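Local coordinates for protein ferulic acid esterase, AmCE1/Fae1A (Anaeromyces mucronatus, PDB 5CXX) that probably hydrolyses feruloyl esters as a ferulic acid esterase, and holds the product ferulic acid in its pocket, at residues Y60-L65 and A159-Y164; S71-E74 and T78-I81; V97-Y102 and D123-E128. All coordinates share one frame; numbering follows the deposited sequence. Where two conformers were deposited one is given.

In the fold
The three contacts sit around the central sheet of an alpha/beta-hydrolase fold, and interaction 1 is the one that reaches the bound ferulic acid. Its strand 58-62 lies beside strand 95-99 of interaction 3, with Tyr61 N 2.9 Å from Val97 O, and the two contact centres are about 8 Å apart. At the pocket end the same contacts meet through a salt bridge between Arg160 NH2 and Asp123 OD1 (2.8 Å). Interaction 2, centred about 15 Å from interaction 1, packs on it where Met72 CE comes 3.5 Å from Tyr61 OH, and it touches interaction 3 where Leu73 CG lies 3.5 Å from Leu98 CD1.

Interaction 1: residues Y60-L65 and A159-Y164; sequences YYLHGL and ARTSLY. With FER (3-(4-hydroxy-3-methoxyphenyl)-2-propenoic acid), chain D.
Leu62 carries the apolar part of this contact, pushing one methyl from the end of strand 58-62 onto helix 157-168. With CG turned anti to its own carbonyl carbon (chi1 -48°), Leu62 CD1 reaches Thr161 CG2 at 3.9 Å, the two side chains crossing at about a right angle. The same methyl lies 3.6 Å from Ser162 OG in one of its two modelled conformers. Both helix hydroxyls are turned back to their own helix, Thr161 OG1 bonding to Met157 O and, in that conformer, Ser162 OG to Gly158 O, which puts carbon against Leu62 on the threonine side.

This is the classic alpha/beta-hydrolase arrangement: the end of strand 58-62 packs on the helix that follows the probable nucleophile elbow, Gly154 to Gly158 with Ser156 at its tip, and the loop beyond runs on to the ligand.

The hydrogen bonds belong to the loop and the ligand. Leu65 N donates to ferulic acid O1 at 2.7 Å, nearly straight at 172°; Met157 N also bonds the ligand, consistent with an oxyanion hole. Behind it, His63 ND1 donates to Gly64 O (2.8 Å) in the plane of both imidazole and carbonyl, on a lone pair, and so steadies the peptide whose N-H grips the ligand. Gly64 CA passes 3.6 Å from O1, where a CB would collide with that oxygen.

By van der Waals contact, Leu65 CB packs 3.5 Å from the ligand's carboxylate carbon C9, with CD2 near C7, and the extended Arg160, its NH1 hydrogen-bonded to Pro183 O, sets that nitrogen 3.5 Å from the methoxy carbon C10.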
loop_
_atom_site.group_PDB
_atom_site.type_symbol
_atom_site.label_atom_id
_atom_site.label_comp_id
_atom_site.label_asym_id
_atom_site.label_seq_id
_atom_site.Cartn_x
_atom_site.Cartn_y
_atom_site.Cartn_z
ATOM N N TYR A 60 -3.362 0.006 -5.598
ATOM C CA TYR A 60 -2.763 1.312 -5.273
ATOM C C TYR A 60 -1.666 1.103 -4.258
ATOM O O TYR A 60 -1.940 0.494 -3.215
ATOM C CB TYR A 60 -3.858 2.233 -4.694
ATOM C CG TYR A 60 -4.984 2.486 -5.653
ATOM C CD1 TYR A 60 -4.853 3.494 -6.590
ATOM C CD2 TYR A 60 -6.132 1.677 -5.651
ATOM C CE1 TYR A 60 -5.873 3.732 -7.510
ATOM C CE2 TYR A 60 -7.154 1.902 -6.571
ATOM C CZ TYR A 60 -6.985 2.926 -7.521
ATOM O OH TYR A 60 -8.027 3.143 -8.456
ATOM N N TYR A 61 -0.437 1.544 -4.567
ATOM C CA TYR A 61 0.742 1.238 -3.726
ATOM C C TYR A 61 1.352 2.553 -3.237
ATOM O O TYR A 61 1.795 3.374 -4.072
ATOM C CB TYR A 61 1.722 0.453 -4.610
ATOM C CG TYR A 61 2.879 -0.260 -3.903
ATOM C CD1 TYR A 61 3.145 -0.134 -2.520
ATOM C CD2 TYR A 61 3.716 -1.075 -4.665
ATOM C CE1 TYR A 61 4.211 -0.859 -1.955
ATOM C CE2 TYR A 61 4.783 -1.796 -4.070
ATOM C CZ TYR A 61 5.004 -1.649 -2.726
ATOM O OH TYR A 61 6.037 -2.339 -2.136
ATOM N N LEU A 62 1.346 2.750 -1.921
ATOM C CA LEU A 62 1.618 4.052 -1.295
ATOM C C LEU A 62 3.024 4.120 -0.718
ATOM O O LEU A 62 3.391 3.316 0.135
ATOM C CB LEU A 62 0.590 4.296 -0.159
ATOM C CG LEU A 62 -0.896 4.040 -0.503
ATOM C CD1 LEU A 62 -1.724 4.614 0.633
ATOM C CD2 LEU A 62 -1.337 4.694 -1.843
ATOM N N HIS A 63 3.806 5.152 -1.125
ATOM C CA HIS A 63 5.101 5.383 -0.523
ATOM C C HIS A 63 5.063 5.876 0.907
ATOM O O HIS A 63 4.001 6.158 1.477
ATOM C CB HIS A 63 5.829 6.427 -1.397
ATOM C CG HIS A 63 5.149 7.785 -1.427
ATOM N ND1 HIS A 63 5.210 8.663 -0.361
ATOM C CD2 HIS A 63 4.422 8.397 -2.394
ATOM C CE1 HIS A 63 4.545 9.778 -0.672
ATOM N NE2 HIS A 63 4.048 9.638 -1.897
ATOM N N GLY A 64 6.250 6.004 1.487
ATOM C CA GLY A 64 6.384 6.443 2.863
ATOM C C GLY A 64 6.597 7.945 3.045
ATOM O O GLY A 64 6.464 8.772 2.103
ATOM N N LEU A 65 6.912 8.306 4.277
ATOM C CA LEU A 65 7.054 9.702 4.620
ATOM C C LEU A 65 8.191 10.302 3.792
ATOM O O LEU A 65 9.217 9.661 3.541
ATOM C CB LEU A 65 7.407 9.844 6.138
ATOM C CG LEU A 65 6.955 11.077 6.877
ATOM C CD1 LEU A 65 5.421 11.137 6.910
ATOM C CD2 LEU A 65 7.618 11.089 8.260
ATOM N N ALA A 159 1.974 2.540 4.566
ATOM C CA ALA A 159 1.373 1.332 5.143
ATOM C C ALA A 159 0.387 1.695 6.296
ATOM O O ALA A 159 -0.658 1.046 6.441
ATOM C CB ALA A 159 2.495 0.431 5.682
ATOM N N ARG A 160 0.744 2.675 7.120
ATOM C CA ARG A 160 -0.209 3.228 8.065
ATOM C C ARG A 160 -1.455 3.726 7.339
ATOM O O ARG A 160 -2.601 3.439 7.751
ATOM C CB ARG A 160 0.483 4.357 8.876
ATOM C CG ARG A 160 -0.513 5.451 9.257
ATOM C CD ARG A 160 0.126 6.450 10.281
ATOM N NE ARG A 160 -0.633 7.686 10.219
ATOM C CZ ARG A 160 -0.498 8.642 11.151
ATOM N NH1 ARG A 160 0.326 8.468 12.199
ATOM N NH2 ARG A 160 -1.185 9.783 11.017
ATOM N N THR A 161 -1.228 4.428 6.213
ATOM C CA THR A 161 -2.351 5.015 5.514
ATOM C C THR A 161 -3.182 3.905 4.863
ATOM O O THR A 161 -4.427 3.971 4.855
ATOM C CB THR A 161 -1.819 6.023 4.439
ATOM O OG1 THR A 161 -1.095 7.043 5.178
ATOM C CG2 THR A 161 -2.994 6.666 3.659
ATOM N N SER A 162 -2.518 2.875 4.338
ATOM C CA SER A 162 -3.255 1.737 3.743
ATOM C C SER A 162 -4.124 1.024 4.772
ATOM O O SER A 162 -5.269 0.645 4.482
ATOM C CB SER A 162 -2.284 0.717 3.126
ATOM O OG SER A 162 -1.636 1.264 2.006
ATOM N N LEU A 163 -3.593 0.828 5.989
ATOM C CA LEU A 163 -4.392 0.143 7.007
ATOM C C LEU A 163 -5.581 1.008 7.450
ATOM O O LEU A 163 -6.692 0.501 7.642
ATOM C CB LEU A 163 -3.542 -0.153 8.262
ATOM C CG LEU A 163 -2.638 -1.363 8.071
ATOM C CD1 LEU A 163 -1.551 -1.424 9.209
ATOM C CD2 LEU A 163 -3.467 -2.687 8.093
ATOM N N TYR A 164 -5.330 2.317 7.596
ATOM C CA TYR A 164 -6.402 3.219 8.018
ATOM C C TYR A 164 -7.542 3.184 6.991
ATOM O O TYR A 164 -8.728 3.051 7.336
ATOM C CB TYR A 164 -5.809 4.633 8.174
ATOM C CG TYR A 164 -6.825 5.714 8.439
ATOM C CD1 TYR A 164 -7.612 5.688 9.588
ATOM C CD2 TYR A 164 -6.890 6.797 7.580
ATOM C CE1 TYR A 164 -8.517 6.718 9.834
ATOM C CE2 TYR A 164 -7.812 7.856 7.830
ATOM C CZ TYR A 164 -8.624 7.760 8.938
ATOM O OH TYR A 164 -9.506 8.801 9.201
HETATM C C4 FER D . 6.945 8.481 13.201
HETATM C C5 FER D . 8.116 7.796 12.763
HETATM C C6 FER D . 8.215 7.396 11.463
HETATM C C3 FER D . 5.883 8.648 12.294
HETATM C C2 FER D . 5.974 8.278 10.979
HETATM C C1 FER D . 7.124 7.634 10.561
HETATM C C10 FER D . 3.684 9.237 11.968
HETATM C C7 FER D . 7.227 7.252 9.124
HETATM C C8 FER D . 8.372 6.933 8.498
HETATM C C9 FER D . 8.312 6.561 7.018
HETATM O O1 FER D . 7.229 6.566 6.351
HETATM O O2 FER D . 9.392 6.273 6.438
HETATM O O4 FER D . 6.735 8.923 14.472
HETATM O O3 FER D . 4.806 9.280 12.843
#

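Interaction 2: residues S71-E74 and T78-I81; sequences SMLE and TLAI
The first turn of helix 77-87 is tied back to the short 3-10 segment that precedes it, with Thr78 meeting Met72 and Leu79 meeting Leu73. The polar tie is a single bond: Thr78 OG1 donates to the backbone Met72 O at 2.7 Å. The hydroxyl comes in 26° out of the carbonyl plane, with a C=O...donor angle of 145°. It is put there by a first torsion of -62°, which turns OG1 anti to the threonine's own carbonyl carbon, leaving CG2 anti to the backbone N, a loose 4.5 Å from Leu73 CD2. Met72 CB also comes within 4.0 Å of Thr78 OG1.

Beside this bond the two leucines pack together. Leu73 CD2 points into the branch of its partner, 3.8 Å from Leu79 CG and at similar distances from both Leu79 methyls, while the 3-10 turn itself is closed by Glu74 N bonding to Ser71 O at 3.2 Å. The bent Met72 side chain turns instead to Tyr61 and to Trp255 and Ile258 of helix 255-266, and Leu79 leans on Ile45 of strand 38-45.

Such a loop-to-helix joint belongs to a beta-alpha-beta crossover, here running from strand 58-62 through helix 77-87 to its parallel neighbour 95-99 in the alpha/beta-hydrolase sheet.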
loop_
_atom_site.group_PDB
_atom_site.type_symbol
_atom_site.label_atom_id
_atom_site.label_comp_id
_atom_site.label_asym_id
_atom_site.label_seq_id
_atom_site.Cartn_x
_atom_site.Cartn_y
_atom_site.Cartn_z
ATOM N N SER A 71 8.954 6.952 -5.797
ATOM C CA SER A 71 9.825 6.333 -4.839
ATOM C C SER A 71 9.719 4.798 -4.809
ATOM O O SER A 71 10.748 4.141 -4.628
ATOM C CB SER A 71 9.493 6.899 -3.422
ATOM O OG SER A 71 9.798 8.291 -3.447
ATOM N N MET A 72 8.532 4.248 -5.067
ATOM C CA MET A 72 8.448 2.778 -5.038
ATOM C C MET A 72 9.030 2.143 -6.315
ATOM O O MET A 72 9.100 0.923 -6.390
ATOM C CB MET A 72 6.983 2.333 -4.797
ATOM C CG MET A 72 6.444 2.821 -3.412
ATOM S SD MET A 72 7.535 2.599 -1.998
ATOM C CE MET A 72 7.539 0.852 -1.849
ATOM N N LEU A 73 9.534 2.982 -7.240
ATOM C CA LEU A 73 10.201 2.428 -8.441
ATOM C C LEU A 73 11.701 2.383 -8.266
ATOM O O LEU A 73 12.430 1.949 -9.189
ATOM C CB LEU A 73 9.857 3.236 -9.702
ATOM C CG LEU A 73 8.368 3.197 -10.086
ATOM C CD1 LEU A 73 8.102 4.295 -11.124
ATOM C CD2 LEU A 73 7.956 1.752 -10.601
ATOM N N GLU A 74 12.213 2.857 -7.115
ATOM C CA GLU A 74 13.657 2.880 -6.937
ATOM C C GLU A 74 14.311 1.539 -6.696
ATOM O O GLU A 74 15.552 1.470 -6.686
ATOM C CB GLU A 74 14.039 3.833 -5.773
ATOM C CG GLU A 74 13.817 5.308 -6.096
ATOM C CD GLU A 74 14.651 5.851 -7.267
ATOM O OE1 GLU A 74 15.658 5.240 -7.715
ATOM O OE2 GLU A 74 14.308 6.973 -7.728
ATOM N N THR A 78 8.922 -3.648 -7.348
ATOM C CA THR A 78 7.535 -3.238 -7.593
ATOM C C THR A 78 7.080 -3.703 -8.964
ATOM O O THR A 78 5.958 -4.232 -9.138
ATOM C CB THR A 78 7.426 -1.697 -7.464
ATOM O OG1 THR A 78 7.779 -1.360 -6.106
ATOM C CG2 THR A 78 6.003 -1.142 -7.775
ATOM N N LEU A 79 7.916 -3.426 -9.967
ATOM C CA LEU A 79 7.590 -3.868 -11.336
ATOM C C LEU A 79 7.831 -5.348 -11.551
ATOM O O LEU A 79 7.162 -5.946 -12.408
ATOM C CB LEU A 79 8.449 -3.093 -12.370
ATOM C CG LEU A 79 8.201 -1.594 -12.423
ATOM C CD1 LEU A 79 9.247 -0.933 -13.368
ATOM C CD2 LEU A 79 6.753 -1.287 -12.880
ATOM N N ALA A 80 8.789 -5.954 -10.853
ATOM C CA ALA A 80 9.138 -7.350 -11.211
ATOM C C ALA A 80 8.220 -8.375 -10.560
ATOM O O ALA A 80 7.897 -9.389 -11.183
ATOM C CB ALA A 80 10.590 -7.668 -10.829
ATOM N N ILE A 81 7.834 -8.147 -9.314
ATOM C CA ILE A 81 7.111 -9.190 -8.574
ATOM C C ILE A 81 5.773 -9.613 -9.209
ATOM O O ILE A 81 5.540 -10.833 -9.386
ATOM C CB ILE A 81 6.899 -8.725 -7.095
ATOM C CG1 ILE A 81 8.213 -8.967 -6.309
ATOM C CG2 ILE A 81 5.702 -9.483 -6.435
ATOM C CD1 ILE A 81 8.200 -8.340 -4.862
#

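Interaction 3: residues V97-Y102 and D123-E128; sequences VLPDVY and DNFINE
Segment 97-102 covers one side of the Phe125 ring, with Val101 CG1 over that face, 4.3 Å from the ring centroid and 28° off the normal, an off-centre CH-pi contact that lies nearest the CG end of the ring. Three other groups approach obliquely from the same side: Pro99 CB meets the far end at Phe125 CZ (3.5 Å), Asp100 O approaches Phe125 CE1 at 3.7 Å, and Val101 O comes 3.7 Å from Phe125 CD1. Both Pro99 and Val101 cross the phenylalanine at about a right angle. The ring is delivered there by an extended first torsion (chi1 -172°), which swings CG anti to the phenylalanine's backbone N and carries it from the first turn of helix 125-140 toward the sheet.

Here the chain makes a beta-alpha-beta crossover of the alpha/beta-hydrolase fold: strand 95-99 leads through helix 125-140 to parallel strand 150-155, passing strand 58-62 between them. The phenylalanine accordingly also touches Leu62 of that middle strand, and Thr161 and Ile165 of helix 157-168. Without the ring, as with an alanine in its place, Pro99 CB and Val101 CG1 would probably lose their aromatic partner and a gap would open between helix and sheet.

Polar groups shape the two segments separately. Tyr102 N donates to Asp100 OD1 at 3.1 Å, from above the carboxylate plane, making an Asx turn as the chain leaves the strand; Arg40 bonds Asp100 O and Tyr102 O. At the helix start Asn127 ND2 gives its in-plane N-H to Asn124 OD1 (2.9 Å), above the plane of the accepting carbonyl. Lys105 NZ is a second partner of that oxygen, and Asn124 ND2 bonds Ala103 O.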
loop_
_atom_site.group_PDB
_atom_site.type_symbol
_atom_site.label_atom_id
_atom_site.label_comp_id
_atom_site.label_asym_id
_atom_site.label_seq_id
_atom_site.Cartn_x
_atom_site.Cartn_y
_atom_site.Cartn_z
ATOM N N VAL A 97 -1.001 1.414 -9.514
ATOM C CA VAL A 97 -0.980 2.887 -9.423
ATOM C C VAL A 97 -0.100 3.300 -8.250
ATOM O O VAL A 97 -0.282 2.808 -7.137
ATOM C CB VAL A 97 -2.422 3.434 -9.259
ATOM C CG1 VAL A 97 -2.421 5.005 -9.072
ATOM C CG2 VAL A 97 -3.310 3.029 -10.489
ATOM N N LEU A 98 0.841 4.200 -8.507
ATOM C CA LEU A 98 1.718 4.758 -7.435
ATOM C C LEU A 98 1.338 6.224 -7.257
ATOM O O LEU A 98 1.754 7.106 -8.039
ATOM C CB LEU A 98 3.201 4.662 -7.788
ATOM C CG LEU A 98 3.690 3.309 -8.309
ATOM C CD1 LEU A 98 5.221 3.378 -8.554
ATOM C CD2 LEU A 98 3.313 2.202 -7.298
ATOM N N PRO A 99 0.527 6.527 -6.241
ATOM C CA PRO A 99 0.151 7.931 -6.008
ATOM C C PRO A 99 1.271 8.707 -5.308
ATOM O O PRO A 99 2.209 8.143 -4.765
ATOM C CB PRO A 99 -1.053 7.847 -5.060
ATOM C CG PRO A 99 -1.552 6.381 -5.208
ATOM C CD PRO A 99 -0.235 5.598 -5.373
ATOM N N ASP A 100 1.095 10.033 -5.361
ATOM C CA ASP A 100 1.742 10.912 -4.379
ATOM C C ASP A 100 0.824 10.982 -3.174
ATOM O O ASP A 100 -0.335 11.432 -3.293
ATOM C CB ASP A 100 1.939 12.288 -5.040
ATOM C CG ASP A 100 2.480 13.339 -4.074
ATOM O OD1 ASP A 100 2.651 13.039 -2.867
ATOM O OD2 ASP A 100 2.736 14.480 -4.594
ATOM N N VAL A 101 1.258 10.409 -2.057
ATOM C CA VAL A 101 0.374 10.191 -0.904
ATOM C C VAL A 101 0.236 11.454 -0.041
ATOM O O VAL A 101 -0.683 11.544 0.777
ATOM C CB VAL A 101 0.918 9.030 -0.020
ATOM C CG1 VAL A 101 -0.094 8.652 1.129
ATOM C CG2 VAL A 101 1.146 7.844 -0.949
ATOM N N TYR A 102 1.101 12.442 -0.280
ATOM C CA TYR A 102 1.029 13.653 0.577
ATOM C C TYR A 102 0.040 14.609 -0.072
ATOM O O TYR A 102 0.348 15.313 -1.043
ATOM C CB TYR A 102 2.422 14.293 0.730
ATOM C CG TYR A 102 2.361 15.542 1.608
ATOM C CD1 TYR A 102 1.836 15.442 2.916
ATOM C CD2 TYR A 102 2.761 16.792 1.120
ATOM C CE1 TYR A 102 1.716 16.582 3.691
ATOM C CE2 TYR A 102 2.657 17.957 1.920
ATOM C CZ TYR A 102 2.130 17.841 3.188
ATOM O OH TYR A 102 2.052 18.961 3.947
ATOM N N ASP A 123 -2.861 11.666 6.125
ATOM C CA ASP A 123 -4.212 11.277 6.579
ATOM C C ASP A 123 -5.259 11.688 5.566
ATOM O O ASP A 123 -6.244 10.962 5.314
ATOM C CB ASP A 123 -4.562 11.925 7.929
ATOM C CG ASP A 123 -3.557 11.598 9.037
ATOM O OD1 ASP A 123 -2.903 10.532 8.896
ATOM O OD2 ASP A 123 -3.489 12.383 10.001
ATOM N N ASN A 124 -5.067 12.842 4.921
ATOM C CA ASN A 124 -6.058 13.344 4.000
ATOM C C ASN A 124 -6.100 12.569 2.701
ATOM O O ASN A 124 -7.016 12.763 1.876
ATOM C CB ASN A 124 -5.770 14.857 3.713
ATOM C CG ASN A 124 -6.979 15.561 3.180
ATOM O OD1 ASN A 124 -8.099 15.395 3.717
ATOM N ND2 ASN A 124 -6.770 16.430 2.184
ATOM N N PHE A 125 -5.128 11.685 2.497
ATOM C CA PHE A 125 -5.089 10.864 1.310
ATOM C C PHE A 125 -6.337 9.966 1.192
ATOM O O PHE A 125 -6.708 9.627 0.063
ATOM C CB PHE A 125 -3.812 9.983 1.281
ATOM C CG PHE A 125 -3.678 9.260 -0.048
ATOM C CD1 PHE A 125 -3.338 9.982 -1.198
ATOM C CD2 PHE A 125 -3.948 7.904 -0.160
ATOM C CE1 PHE A 125 -3.300 9.354 -2.446
ATOM C CE2 PHE A 125 -3.894 7.284 -1.369
ATOM C CZ PHE A 125 -3.547 7.990 -2.539
ATOM N N ILE A 126 -7.004 9.673 2.311
ATOM C CA ILE A 126 -8.269 8.921 2.183
ATOM C C ILE A 126 -9.253 9.669 1.275
ATOM O O ILE A 126 -9.911 9.067 0.435
ATOM C CB ILE A 126 -8.881 8.626 3.565
ATOM C CG1 ILE A 126 -10.114 7.703 3.411
ATOM C CG2 ILE A 126 -9.337 9.940 4.287
ATOM C CD1 ILE A 126 -10.548 7.147 4.812
ATOM N N ASN A 127 -9.274 10.993 1.327
ATOM C CA ASN A 127 -10.145 11.771 0.486
ATOM C C ASN A 127 -9.621 11.852 -0.973
ATOM O O ASN A 127 -10.403 11.723 -1.926
ATOM C CB ASN A 127 -10.325 13.198 1.073
ATOM C CG ASN A 127 -11.005 13.126 2.427
ATOM O OD1 ASN A 127 -12.047 12.464 2.513
ATOM N ND2 ASN A 127 -10.400 13.674 3.490
ATOM N N GLU A 128 -8.300 12.011 -1.115
ATOM C CA GLU A 128 -7.669 12.023 -2.466
ATOM C C GLU A 128 -7.949 10.717 -3.193
ATOM O O GLU A 128 -8.370 10.735 -4.350
ATOM C CB GLU A 128 -6.139 12.226 -2.331
ATOM C CG GLU A 128 -5.392 12.218 -3.692
ATOM C CD GLU A 128 -5.798 13.423 -4.554
ATOM O OE1 GLU A 128 -6.408 14.390 -4.028
ATOM O OE2 GLU A 128 -5.526 13.390 -5.775
#